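Local structure of chorismate mutase and shikimate 5-dehydrogenase fusion protein (Clostridium acetobutylicum, 3FBT) at residues 73-81 with 92-101; 237-245 with 258-269. The protein probably catalyses the reversible NADPH-linked reduction of 3-dehydroshikimate to shikimate through the dehydrogenase part described here, which is fused in the whole protein to a chorismate mutase. All coordinates share one frame; numbering follows the deposited sequence.

Overall arrangement
The two contacts follow one another along the chain, contact 1 closing before contact 2 opens, and their centres lie 26 Å apart, with nearest atoms about 9 Å from each other. Contact 1 belongs to the substrate-binding domain, where strand 78-79 forms one edge of the mixed six-stranded sheet and pairs in parallel with strand 99-102, which with strand 91-94 forms a hairpin. Contact 2 pairs helices 237-252 and 258-273, which come after strand 232-234, the last strand of the parallel Rossmann-type sheet expected to bind NADP. Both helices reach helix 19-31 of the first domain, and Gln243 touches Asn90, so the end of the chain returns to the predicted shikimate site.

Contact 1: residues 73-81 with 92-101; sequences MKELYEISE and LKFSREGISG. With SO4 (sulfate ion), chain G.
Tyr77 lays one face of its ring over the aliphatic part of Glu97, whose CB stands 3.6 Å from the ring centroid in a CH-pi contact. Ser100 CB lies over the opposite face, while the peptide at Gly98 meets the ring edge. With CG set between the backbone N and the carbonyl carbon (chi1 71°), the ring swings across the turn of the 92-101 hairpin. Water 2 bonds to Tyr77 OH and also to Ser95 OG, Lys93 O and Gly98 O, tying the phenol to the inside of the turn.

From Tyr77 onward the backbones run parallel and are joined by three hydrogen bonds. Tyr77 N donates to Ile99 O and Gly101 N to Glu78 O, while Ser80 N reaches Gly101 O at 2.9 Å in the straightest of the three. Leu76 spreads its two methyls over the same strand: CD2 meets Ile99 CG2 at 3.7 Å and CD1 rests 3.5 Å from Gly101 CA, where the absence of a side chain permits the approach. Ser80 is the N-cap of helix 81-86: its OG accepts from Ala83 N and donates to O2 of a sulfate, probably from the crystallisation liquor, at 2.8 Å.

Strand 78-79 thus borders the mixed sheet of the substrate-binding domain; strand 99-102 lies between it and strand 91-94, and helix 47-56 packs against Ile99 and Phe94.

Contact 2: residues 237-245 with 258-269; sequences LYMLVSQAA and EIIVDEIFEVLE
Tyr238 pushes its ring into a hollow of helix 258-269 bounded by Glu258, Val261, Asp262 and Phe265, and Val261 answers as a knob among Tyr238, Val241, Ser242 and Ala245. In this reciprocal knobs-into-holes packing the axes of the segments 237-245 and 258-269 come within 9.5 Å, with their directions 132° apart. At the centre Val241 and Val261 slide past each other in opposite directions, their CG1 methyls only 3.3 Å apart, tighter than usual for two carbons. The other branch of Val261, CG2, rests 3.8 Å from Ala245 CB, at one side of the hollow.

Phe265 packs against Leu237 and Tyr238. Its CG is anti to the backbone N (chi1 170°), which carries the ring across to helix 237-245; there CE1 meets Leu237 CB at 3.7 Å and CD1 meets Tyr238 CD1 at 3.6 Å. The two aromatic planes are inclined at 58°, and the edge of the Phe265 ring faces Tyr238 N. Farther along, Leu237 forks: CD1 touches Leu268 CB, and CD2 lies 3.5 Å from Glu269 CA.

The charged groups around Tyr238 OH lie at one end of the contact, whereas Ser242 OG, beside Val261, is satisfied within its own helix by donating to Tyr238 O. Tyr238 OH makes a weak hydrogen bond of 3.3 Å to Asp262 OD1, with ring and carboxylate nearly coplanar. The stronger partner of that carboxylate is Lys115, which also forms a salt bridge with Glu258. Cohesion between the helices therefore probably rests mainly on close-fitting apolar side chains, while the charged cluster links helix 258-273 to helix 105-115.

Contact 1: residues 73-81 with 92-101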
loop_
_atom_site.group_PDB
_atom_site.type_symbol
_atom_site.label_atom_id
_atom_site.label_comp_id
_atom_site.label_asym_id
_atom_site.label_seq_id
_atom_site.Cartn_x
_atom_site.Cartn_y
_atom_site.Cartn_z
ATOM N N MET A 73 -3.134 -3.714 -20.951
ATOM C CA MET A 73 -2.252 -4.618 -21.662
ATOM C C MET A 73 -1.035 -3.855 -22.282
ATOM O O MET A 73 0.032 -4.424 -22.499
ATOM C CB MET A 73 -3.054 -5.424 -22.720
ATOM C CG MET A 73 -4.130 -6.430 -22.138
ATOM S SD MET A 73 -5.031 -7.281 -23.514
ATOM C CE MET A 73 -5.126 -9.013 -23.057
ATOM N N LYS A 74 -1.213 -2.576 -22.572
ATOM C CA LYS A 74 -0.161 -1.736 -23.129
ATOM C C LYS A 74 1.098 -1.677 -22.255
ATOM O O LYS A 74 2.192 -1.368 -22.739
ATOM C CB LYS A 74 -0.698 -0.314 -23.332
ATOM C CG LYS A 74 -1.476 -0.173 -24.624
ATOM C CD LYS A 74 -2.358 1.053 -24.619
ATOM C CE LYS A 74 -3.153 1.187 -25.955
ATOM N NZ LYS A 74 -4.364 0.289 -26.084
ATOM N N GLU A 75 0.930 -2.026 -20.983
ATOM C CA GLU A 75 1.932 -1.785 -19.974
ATOM C C GLU A 75 2.752 -3.015 -19.665
ATOM O O GLU A 75 3.702 -2.939 -18.930
ATOM C CB GLU A 75 1.244 -1.312 -18.703
ATOM C CG GLU A 75 0.390 -0.082 -18.918
ATOM C CD GLU A 75 1.210 1.091 -19.387
ATOM O OE1 GLU A 75 2.463 1.047 -19.249
ATOM O OE2 GLU A 75 0.607 2.066 -19.904
ATOM N N LEU A 76 2.378 -4.155 -20.208
ATOM C CA LEU A 76 2.885 -5.412 -19.675
ATOM C C LEU A 76 3.970 -5.899 -20.599
ATOM O O LEU A 76 3.840 -5.751 -21.811
ATOM C CB LEU A 76 1.763 -6.460 -19.624
ATOM C CG LEU A 76 0.460 -6.002 -18.937
ATOM C CD1 LEU A 76 -0.576 -7.111 -18.760
ATOM C CD2 LEU A 76 0.812 -5.510 -17.584
ATOM N N TYR A 77 5.025 -6.508 -20.076
ATOM C CA TYR A 77 6.028 -6.970 -21.005
ATOM C C TYR A 77 5.630 -8.370 -21.498
ATOM O O TYR A 77 6.105 -8.880 -22.533
ATOM C CB TYR A 77 7.415 -6.928 -20.366
ATOM C CG TYR A 77 7.604 -7.977 -19.301
ATOM C CD1 TYR A 77 7.341 -7.688 -17.993
ATOM C CD2 TYR A 77 8.055 -9.264 -19.609
ATOM C CE1 TYR A 77 7.484 -8.645 -16.996
ATOM C CE2 TYR A 77 8.218 -10.242 -18.609
ATOM C CZ TYR A 77 7.929 -9.897 -17.310
ATOM O OH TYR A 77 8.050 -10.804 -16.284
ATOM N N GLU A 78 4.724 -9.003 -20.791
ATOM C CA GLU A 78 4.313 -10.313 -21.201
ATOM C C GLU A 78 2.880 -10.561 -20.680
ATOM O O GLU A 78 2.505 -9.951 -19.680
ATOM C CB GLU A 78 5.297 -11.278 -20.577
ATOM C CG GLU A 78 5.098 -12.693 -20.888
ATOM C CD GLU A 78 6.174 -13.539 -20.174
ATOM O OE1 GLU A 78 7.114 -13.997 -20.839
ATOM O OE2 GLU A 78 6.095 -13.728 -18.946
ATOM N N ILE A 79 2.145 -11.483 -21.330
ATOM C CA ILE A 79 0.718 -11.794 -21.074
ATOM C C ILE A 79 0.467 -13.306 -21.320
ATOM O O ILE A 79 0.930 -13.851 -22.326
ATOM C CB ILE A 79 -0.202 -10.928 -22.038
ATOM C CG1 ILE A 79 -0.006 -9.428 -21.771
ATOM C CG2 ILE A 79 -1.698 -11.245 -21.870
ATOM C CD1 ILE A 79 -0.844 -8.528 -22.695
ATOM N N SER A 80 -0.185 -14.021 -20.411
ATOM C CA SER A 80 -0.411 -15.440 -20.635
ATOM C C SER A 80 -1.223 -15.708 -21.925
ATOM O O SER A 80 -1.966 -14.820 -22.442
ATOM C CB SER A 80 -1.194 -16.059 -19.487
ATOM O OG SER A 80 -2.531 -15.577 -19.546
ATOM N N GLU A 81 -1.107 -16.967 -22.379
ATOM C CA GLU A 81 -1.732 -17.449 -23.636
ATOM C C GLU A 81 -3.262 -17.295 -23.514
ATOM O O GLU A 81 -3.872 -16.583 -24.312
ATOM C CB GLU A 81 -1.296 -18.908 -23.989
ATOM C CG GLU A 81 -2.198 -19.644 -25.075
ATOM C CD GLU A 81 -1.610 -20.979 -25.678
ATOM O OE1 GLU A 81 -0.674 -20.944 -26.535
ATOM O OE2 GLU A 81 -2.126 -22.078 -25.338
ATOM N N LEU A 92 -2.303 -8.765 -12.469
ATOM C CA LEU A 92 -0.979 -8.276 -12.824
ATOM C C LEU A 92 0.038 -8.813 -11.823
ATOM O O LEU A 92 -0.195 -8.748 -10.655
ATOM C CB LEU A 92 -0.917 -6.761 -12.862
ATOM C CG LEU A 92 -2.066 -6.051 -13.598
ATOM C CD1 LEU A 92 -1.784 -4.568 -13.523
ATOM C CD2 LEU A 92 -2.080 -6.454 -15.060
ATOM N N LYS A 93 1.093 -9.419 -12.328
ATOM C CA LYS A 93 2.198 -9.932 -11.524
ATOM C C LYS A 93 3.405 -9.008 -11.730
ATOM O O LYS A 93 3.774 -8.689 -12.864
ATOM C CB LYS A 93 2.592 -11.313 -12.008
ATOM C CG LYS A 93 3.646 -12.071 -11.095
ATOM C CD LYS A 93 4.071 -13.417 -11.814
ATOM C CE LYS A 93 5.139 -14.241 -11.027
ATOM N NZ LYS A 93 4.736 -14.226 -9.568
ATOM N N PHE A 94 3.963 -8.530 -10.637
ATOM C CA PHE A 94 5.104 -7.628 -10.712
ATOM C C PHE A 94 6.343 -8.461 -10.562
ATOM O O PHE A 94 6.417 -9.323 -9.688
ATOM C CB PHE A 94 5.017 -6.604 -9.577
ATOM C CG PHE A 94 3.905 -5.616 -9.788
ATOM C CD1 PHE A 94 4.149 -4.414 -10.438
ATOM C CD2 PHE A 94 2.610 -5.934 -9.431
ATOM C CE1 PHE A 94 3.159 -3.493 -10.678
ATOM C CE2 PHE A 94 1.561 -5.021 -9.676
ATOM C CZ PHE A 94 1.800 -3.810 -10.305
ATOM N N SER A 95 7.335 -8.266 -11.406
ATOM C CA SER A 95 8.629 -8.884 -11.060
ATOM C C SER A 95 9.764 -7.989 -11.521
ATOM O O SER A 95 9.524 -6.890 -11.941
ATOM C CB SER A 95 8.720 -10.301 -11.636
ATOM O OG SER A 95 8.998 -10.192 -13.012
ATOM N N ARG A 96 11.007 -8.480 -11.433
ATOM C CA ARG A 96 12.203 -7.758 -11.994
ATOM C C ARG A 96 12.034 -7.143 -13.374
ATOM O O ARG A 96 12.218 -5.942 -13.574
ATOM C CB ARG A 96 13.405 -8.721 -12.029
ATOM N N GLU A 97 11.687 -7.944 -14.360
ATOM C CA GLU A 97 11.437 -7.359 -15.677
ATOM C C GLU A 97 10.430 -6.185 -15.677
ATOM O O GLU A 97 10.615 -5.187 -16.389
ATOM C CB GLU A 97 10.963 -8.422 -16.655
ATOM C CG GLU A 97 11.580 -9.810 -16.481
ATOM C CD GLU A 97 11.358 -10.676 -17.724
ATOM O OE1 GLU A 97 10.997 -10.094 -18.788
ATOM O OE2 GLU A 97 11.551 -11.919 -17.646
ATOM N N GLY A 98 9.377 -6.267 -14.867
ATOM C CA GLY A 98 8.236 -5.338 -15.030
ATOM C C GLY A 98 6.928 -6.071 -14.728
ATOM O O GLY A 98 6.866 -6.875 -13.827
ATOM N N ILE A 99 5.870 -5.808 -15.481
ATOM C CA ILE A 99 4.554 -6.309 -15.068
ATOM C C ILE A 99 4.068 -7.296 -16.113
ATOM O O ILE A 99 4.164 -7.061 -17.304
ATOM C CB ILE A 99 3.575 -5.152 -14.907
ATOM C CG1 ILE A 99 4.225 -4.033 -14.094
ATOM C CG2 ILE A 99 2.259 -5.571 -14.186
ATOM C CD1 ILE A 99 3.666 -2.687 -14.449
ATOM N N SER A 100 3.592 -8.446 -15.693
ATOM C CA SER A 100 2.973 -9.288 -16.697
ATOM C C SER A 100 1.511 -9.601 -16.299
ATOM O O SER A 100 1.057 -9.296 -15.161
ATOM C CB SER A 100 3.768 -10.557 -16.903
ATOM O OG SER A 100 3.824 -11.171 -15.679
ATOM N N GLY A 101 0.797 -10.191 -17.243
ATOM C CA GLY A 101 -0.685 -10.187 -17.157
ATOM C C GLY A 101 -1.274 -11.560 -17.304
ATOM O O GLY A 101 -0.751 -12.384 -18.078
HETATM S S SO4 G . -4.348 -17.605 -16.926
HETATM O O1 SO4 G . -5.458 -18.214 -17.701
HETATM O O2 SO4 G . -4.196 -16.229 -17.385
HETATM O O3 SO4 G . -4.785 -17.772 -15.532
HETATM O O4 SO4 G . -3.084 -18.369 -16.892
HETATM O O HOH W 1 6.226 -4.269 -17.505
HETATM O O HOH W 2 6.199 -9.992 -13.708
#

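Contact 2: residues 237-245 with 258-269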
loop_
_atom_site.group_PDB
_atom_site.type_symbol
_atom_site.label_atom_id
_atom_site.label_comp_id
_atom_site.label_asym_id
_atom_site.label_seq_id
_atom_site.Cartn_x
_atom_site.Cartn_y
_atom_site.Cartn_z
ATOM N N LEU A 237 -20.552 -17.404 -6.414
ATOM C CA LEU A 237 -19.674 -17.295 -5.243
ATOM C C LEU A 237 -18.391 -18.117 -5.338
ATOM O O LEU A 237 -17.286 -17.609 -5.074
ATOM C CB LEU A 237 -20.428 -17.584 -3.964
ATOM C CG LEU A 237 -19.733 -17.307 -2.646
ATOM C CD1 LEU A 237 -19.049 -15.890 -2.640
ATOM C CD2 LEU A 237 -20.837 -17.408 -1.584
ATOM N N TYR A 238 -18.502 -19.353 -5.810
ATOM C CA TYR A 238 -17.335 -20.159 -5.921
ATOM C C TYR A 238 -16.346 -19.569 -6.935
ATOM O O TYR A 238 -15.138 -19.711 -6.804
ATOM C CB TYR A 238 -17.702 -21.599 -6.278
ATOM C CG TYR A 238 -16.614 -22.536 -5.861
ATOM C CD1 TYR A 238 -16.463 -22.900 -4.524
ATOM C CD2 TYR A 238 -15.712 -23.010 -6.785
ATOM C CE1 TYR A 238 -15.406 -23.712 -4.128
ATOM C CE2 TYR A 238 -14.659 -23.856 -6.410
ATOM C CZ TYR A 238 -14.521 -24.191 -5.083
ATOM O OH TYR A 238 -13.467 -25.043 -4.724
ATOM N N MET A 239 -16.855 -18.933 -7.985
ATOM C CA MET A 239 -16.007 -18.319 -8.952
ATOM C C MET A 239 -15.248 -17.142 -8.292
ATOM O O MET A 239 -14.075 -17.035 -8.453
ATOM C CB MET A 239 -16.849 -17.817 -10.159
ATOM C CG MET A 239 -16.007 -17.082 -11.261
ATOM S SD MET A 239 -17.077 -16.653 -12.722
ATOM C CE MET A 239 -15.970 -15.723 -13.764
ATOM N N LEU A 240 -15.947 -16.254 -7.598
ATOM C CA LEU A 240 -15.316 -15.151 -6.922
ATOM C C LEU A 240 -14.201 -15.641 -5.996
ATOM O O LEU A 240 -13.105 -15.095 -6.011
ATOM C CB LEU A 240 -16.346 -14.393 -6.112
ATOM C CG LEU A 240 -15.831 -13.116 -5.423
ATOM C CD1 LEU A 240 -15.491 -12.011 -6.466
ATOM C CD2 LEU A 240 -16.973 -12.658 -4.476
ATOM N N VAL A 241 -14.476 -16.675 -5.193
ATOM C CA VAL A 241 -13.503 -17.164 -4.241
ATOM C C VAL A 241 -12.392 -17.802 -4.932
ATOM O O VAL A 241 -11.233 -17.563 -4.581
ATOM C CB VAL A 241 -14.135 -18.089 -3.164
ATOM C CG1 VAL A 241 -13.051 -18.769 -2.343
ATOM C CG2 VAL A 241 -15.018 -17.233 -2.293
ATOM N N SER A 242 -12.665 -18.528 -6.003
ATOM C CA SER A 242 -11.557 -19.155 -6.781
ATOM C C SER A 242 -10.723 -18.214 -7.591
ATOM O O SER A 242 -9.531 -18.442 -7.805
ATOM C CB SER A 242 -12.103 -20.227 -7.755
ATOM O OG SER A 242 -12.834 -21.150 -6.965
ATOM N N GLN A 243 -11.365 -17.227 -8.203
ATOM C CA GLN A 243 -10.585 -16.227 -8.899
ATOM C C GLN A 243 -9.653 -15.518 -7.914
ATOM O O GLN A 243 -8.543 -15.262 -8.234
ATOM C CB GLN A 243 -11.462 -15.237 -9.680
ATOM C CG GLN A 243 -10.698 -14.214 -10.446
ATOM C CD GLN A 243 -10.550 -12.890 -9.638
ATOM O OE1 GLN A 243 -9.429 -12.477 -9.230
ATOM N NE2 GLN A 243 -11.670 -12.217 -9.447
ATOM N N ALA A 244 -10.099 -15.205 -6.727
ATOM C CA ALA A 244 -9.179 -14.528 -5.821
ATOM C C ALA A 244 -7.972 -15.478 -5.396
ATOM O O ALA A 244 -6.789 -15.064 -5.375
ATOM C CB ALA A 244 -9.964 -14.025 -4.629
ATOM N N ALA A 245 -8.286 -16.758 -5.077
ATOM C CA ALA A 245 -7.237 -17.777 -4.773
ATOM C C ALA A 245 -6.232 -17.869 -5.900
ATOM O O ALA A 245 -4.970 -17.855 -5.736
ATOM C CB ALA A 245 -7.889 -19.211 -4.487
ATOM N N GLU A 258 -7.704 -26.637 -2.213
ATOM C CA GLU A 258 -9.141 -26.570 -2.423
ATOM C C GLU A 258 -9.889 -26.392 -1.102
ATOM O O GLU A 258 -11.003 -25.845 -1.069
ATOM C CB GLU A 258 -9.630 -27.822 -3.092
ATOM C CG GLU A 258 -11.142 -27.859 -3.136
ATOM C CD GLU A 258 -11.600 -28.912 -4.120
ATOM O OE1 GLU A 258 -10.695 -29.496 -4.800
ATOM O OE2 GLU A 258 -12.834 -29.132 -4.227
ATOM N N ILE A 259 -9.254 -26.862 -0.022
ATOM C CA ILE A 259 -9.788 -26.845 1.352
ATOM C C ILE A 259 -9.925 -25.436 1.910
ATOM O O ILE A 259 -10.899 -25.085 2.540
ATOM C CB ILE A 259 -8.748 -27.538 2.289
ATOM C CG1 ILE A 259 -8.505 -28.990 1.867
ATOM C CG2 ILE A 259 -9.063 -27.279 3.748
ATOM C CD1 ILE A 259 -9.766 -29.828 1.649
ATOM N N ILE A 260 -8.902 -24.631 1.685
ATOM C CA ILE A 260 -8.969 -23.170 1.939
ATOM C C ILE A 260 -10.063 -22.492 1.123
ATOM O O ILE A 260 -10.830 -21.669 1.663
ATOM C CB ILE A 260 -7.594 -22.507 1.699
ATOM C CG1 ILE A 260 -6.620 -23.040 2.758
ATOM C CG2 ILE A 260 -7.713 -20.992 1.841
ATOM C CD1 ILE A 260 -5.144 -22.959 2.367
ATOM N N VAL A 261 -10.204 -22.879 -0.150
ATOM C CA VAL A 261 -11.303 -22.299 -0.965
ATOM C C VAL A 261 -12.755 -22.547 -0.430
ATOM O O VAL A 261 -13.508 -21.599 -0.257
ATOM C CB VAL A 261 -11.160 -22.599 -2.440
ATOM C CG1 VAL A 261 -12.242 -21.858 -3.245
ATOM C CG2 VAL A 261 -9.831 -22.124 -2.886
ATOM N N ASP A 262 -13.134 -23.801 -0.160
ATOM C CA ASP A 262 -14.494 -24.083 0.373
ATOM C C ASP A 262 -14.737 -23.387 1.680
ATOM O O ASP A 262 -15.789 -22.857 1.916
ATOM C CB ASP A 262 -14.706 -25.585 0.591
ATOM C CG ASP A 262 -14.237 -26.376 -0.554
ATOM O OD1 ASP A 262 -14.469 -25.971 -1.700
ATOM O OD2 ASP A 262 -13.596 -27.402 -0.318
ATOM N N GLU A 263 -13.719 -23.362 2.522
ATOM C CA GLU A 263 -13.795 -22.677 3.812
ATOM C C GLU A 263 -14.063 -21.168 3.664
ATOM O O GLU A 263 -15.017 -20.577 4.277
ATOM C CB GLU A 263 -12.496 -22.970 4.568
ATOM C CG GLU A 263 -12.430 -22.388 5.945
ATOM C CD GLU A 263 -11.105 -22.719 6.639
ATOM O OE1 GLU A 263 -10.981 -22.408 7.846
ATOM O OE2 GLU A 263 -10.179 -23.279 5.983
ATOM N N ILE A 264 -13.267 -20.516 2.821
ATOM C CA ILE A 264 -13.618 -19.139 2.518
ATOM C C ILE A 264 -15.018 -19.022 1.877
ATOM O O ILE A 264 -15.777 -18.106 2.172
ATOM C CB ILE A 264 -12.511 -18.431 1.709
ATOM C CG1 ILE A 264 -11.168 -18.637 2.465
ATOM C CG2 ILE A 264 -12.889 -17.001 1.519
ATOM C CD1 ILE A 264 -9.996 -17.807 1.975
ATOM N N PHE A 265 -15.365 -19.985 1.041
ATOM C CA PHE A 265 -16.673 -19.998 0.394
ATOM C C PHE A 265 -17.810 -20.064 1.408
ATOM O O PHE A 265 -18.736 -19.225 1.389
ATOM C CB PHE A 265 -16.755 -21.169 -0.580
ATOM C CG PHE A 265 -18.135 -21.415 -1.109
ATOM C CD1 PHE A 265 -18.541 -20.867 -2.322
ATOM C CD2 PHE A 265 -19.033 -22.191 -0.392
ATOM C CE1 PHE A 265 -19.824 -21.103 -2.835
ATOM C CE2 PHE A 265 -20.330 -22.441 -0.891
ATOM C CZ PHE A 265 -20.714 -21.897 -2.121
ATOM N N GLU A 266 -17.739 -21.042 2.319
ATOM C CA GLU A 266 -18.766 -21.154 3.388
ATOM C C GLU A 266 -18.872 -19.921 4.221
ATOM O O GLU A 266 -20.005 -19.429 4.460
ATOM C CB GLU A 266 -18.591 -22.391 4.285
ATOM C CG GLU A 266 -19.588 -23.494 3.981
ATOM C CD GLU A 266 -19.060 -24.468 2.932
ATOM O OE1 GLU A 266 -17.906 -24.948 3.099
ATOM O OE2 GLU A 266 -19.785 -24.751 1.940
ATOM N N VAL A 267 -17.724 -19.386 4.655
ATOM C CA VAL A 267 -17.752 -18.112 5.391
ATOM C C VAL A 267 -18.431 -16.989 4.614
ATOM O O VAL A 267 -19.309 -16.292 5.162
ATOM C CB VAL A 267 -16.383 -17.557 5.738
ATOM C CG1 VAL A 267 -16.544 -16.118 6.126
ATOM C CG2 VAL A 267 -15.722 -18.342 6.842
ATOM N N LEU A 268 -18.002 -16.759 3.365
ATOM C CA LEU A 268 -18.602 -15.679 2.570
ATOM C C LEU A 268 -20.081 -15.921 2.307
ATOM O O LEU A 268 -20.854 -14.970 2.305
ATOM C CB LEU A 268 -17.880 -15.468 1.234
ATOM C CG LEU A 268 -16.916 -14.285 1.141
ATOM C CD1 LEU A 268 -17.662 -12.919 1.011
ATOM C CD2 LEU A 268 -15.869 -14.296 2.309
ATOM N N GLU A 269 -20.473 -17.180 2.087
ATOM C CA GLU A 269 -21.885 -17.478 1.770
ATOM C C GLU A 269 -22.804 -17.015 2.883
ATOM O O GLU A 269 -23.779 -16.291 2.633
ATOM C CB GLU A 269 -22.122 -18.941 1.431
ATOM C CG GLU A 269 -23.519 -19.220 0.890
ATOM C CD GLU A 269 -23.733 -20.675 0.579
ATOM O OE1 GLU A 269 -23.274 -21.511 1.370
ATOM O OE2 GLU A 269 -24.337 -21.010 -0.458
#